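Local coordinates for protein YrdA (Escherichia coli, PDB 3TIO) that is a homologue of the gamma-class carbonic anhydrases, binds zinc, and assembles as a trimer in the crystal with metal sites between neighbouring subunits, at the interface of chains A and B. Coordinates in Å, arbitrary orientation; residue numbers count along the deposited sequence, not the author numbering. Chains: chain A/B, Protein YrdA.

The interface of chains A and B. Residues chain A 60-61, 90, 167; chain B 45, 66, 69.
Loop residues A:Gln60, A:Asp61 and A:His90, joined by A:Tyr167 of helix 154-176, face B:Arg45 on strand 43-46, B:His66 on strand 64-66 and B:His69 in the loop beyond it. A salt bridge ties the chains: B:Arg45 grips the carboxylate of A:Asp61 side-on, NH2 to OD1 at 2.7 Å and NE to OD2 at 3.0 Å. Both oxygens use their syn lone pairs, and the two flat groups lie only 8° from coplanar, a match that fixes how the guanidinium is turned. With CG anti to the backbone N (chi1 -175°), the arginine chain bends at chi2 and chi3 to present its NE/NH2 edge. Its several N-H groups serve two acceptors: NH2 also donates, nearly straight and in plane, to the phenol OH of A:Tyr167 at 3.1 Å, while B:His66 packs its ring against one guanidinium face.

Tyrosine supplies a ring edge besides this acceptor oxygen, turning CE1 toward B:His69 CE1, 3.6 Å away, with the ring planes 78° apart. Near the plane of the same imidazole, A:Gln60 brings its amide oxygen OE1 to 3.3 Å from CE1, which may suit a C-H made somewhat positive by its flanking nitrogens. B:His66 and B:His69 are zinc-binding residues; A:His90, crossing B:His66 edge-to-face, brings NE2 to 3.2 Å from its ND1. The site lies between two left-handed beta-helices; the C-terminal helix lies along chain A and sends A:Tyr167 across to B:Arg45 and B:His69.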
loop_
_atom_site.group_PDB
_atom_site.type_symbol
_atom_site.label_atom_id
_atom_site.label_comp_id
_atom_site.label_asym_id
_atom_site.label_seq_id
_atom_site.Cartn_x
_atom_site.Cartn_y
_atom_site.Cartn_z
ATOM N N GLN A 60 12.187 2.527 -0.488
ATOM C CA GLN A 60 11.342 3.498 -1.171
ATOM C C GLN A 60 9.930 3.733 -0.637
ATOM O O GLN A 60 9.391 2.928 0.126
ATOM C CB GLN A 60 11.331 3.169 -2.663
ATOM C CG GLN A 60 12.714 3.368 -3.278
ATOM C CD GLN A 60 12.771 3.002 -4.740
ATOM O OE1 GLN A 60 11.992 3.506 -5.544
ATOM N NE2 GLN A 60 13.703 2.126 -5.098
ATOM N N ASP A 61 9.367 4.863 -1.063
ATOM C CA ASP A 61 8.053 5.355 -0.649
ATOM C C ASP A 61 6.954 4.318 -0.486
ATOM O O ASP A 61 6.707 3.521 -1.383
ATOM C CB ASP A 61 7.534 6.409 -1.642
ATOM C CG ASP A 61 8.624 7.300 -2.192
ATOM O OD1 ASP A 61 9.562 6.769 -2.820
ATOM O OD2 ASP A 61 8.527 8.534 -2.014
ATOM N N HIS A 90 9.180 1.060 -4.407
ATOM C CA HIS A 90 8.022 1.693 -3.783
ATOM C C HIS A 90 6.983 0.654 -3.395
ATOM O O HIS A 90 6.792 -0.342 -4.096
ATOM C CB HIS A 90 7.330 2.655 -4.750
ATOM C CG HIS A 90 8.238 3.662 -5.379
ATOM N ND1 HIS A 90 8.762 4.732 -4.690
ATOM C CD2 HIS A 90 8.671 3.786 -6.655
ATOM C CE1 HIS A 90 9.475 5.478 -5.517
ATOM N NE2 HIS A 90 9.434 4.925 -6.714
ATOM N N TYR A 167 20.438 6.094 -5.689
ATOM C CA TYR A 167 19.607 6.436 -4.548
ATOM C C TYR A 167 20.399 6.996 -3.372
ATOM O O TYR A 167 19.848 7.691 -2.519
ATOM C CB TYR A 167 18.749 5.243 -4.117
ATOM C CG TYR A 167 17.302 5.420 -4.527
ATOM C CD1 TYR A 167 16.779 4.762 -5.642
ATOM C CD2 TYR A 167 16.469 6.287 -3.827
ATOM C CE1 TYR A 167 15.452 4.971 -6.048
ATOM C CE2 TYR A 167 15.146 6.502 -4.224
ATOM C CZ TYR A 167 14.648 5.843 -5.331
ATOM O OH TYR A 167 13.341 6.066 -5.715
ATOM N N ARG B 45 5.830 12.365 -5.842
ATOM C CA ARG B 45 7.208 12.839 -5.887
ATOM C C ARG B 45 7.650 13.165 -7.315
ATOM O O ARG B 45 7.808 12.275 -8.151
ATOM C CB ARG B 45 8.112 11.771 -5.239
ATOM C CG ARG B 45 9.590 12.139 -5.097
ATOM C CD ARG B 45 10.231 11.499 -3.849
ATOM N NE ARG B 45 10.362 10.037 -3.881
ATOM C CZ ARG B 45 11.352 9.370 -4.472
ATOM N NH1 ARG B 45 12.322 10.019 -5.107
ATOM N NH2 ARG B 45 11.392 8.042 -4.398
ATOM N N HIS B 66 5.220 8.468 -8.812
ATOM C CA HIS B 66 6.607 8.861 -9.041
ATOM C C HIS B 66 6.911 8.841 -10.535
ATOM O O HIS B 66 6.055 8.503 -11.356
ATOM C CB HIS B 66 7.580 7.932 -8.306
ATOM C CG HIS B 66 8.959 8.504 -8.154
ATOM N ND1 HIS B 66 10.095 7.726 -8.151
ATOM C CD2 HIS B 66 9.381 9.782 -7.997
ATOM C CE1 HIS B 66 11.158 8.497 -8.000
ATOM N NE2 HIS B 66 10.752 9.749 -7.905
ATOM N N HIS B 69 13.037 6.361 -13.007
ATOM C CA HIS B 69 14.367 6.561 -12.439
ATOM C C HIS B 69 15.402 6.707 -13.545
ATOM O O HIS B 69 15.720 5.741 -14.238
ATOM C CB HIS B 69 14.748 5.376 -11.548
ATOM C CG HIS B 69 13.847 5.193 -10.369
ATOM N ND1 HIS B 69 13.912 4.089 -9.545
ATOM C CD2 HIS B 69 12.861 5.976 -9.871
ATOM C CE1 HIS B 69 13.005 4.201 -8.592
ATOM N NE2 HIS B 69 12.355 5.335 -8.766
#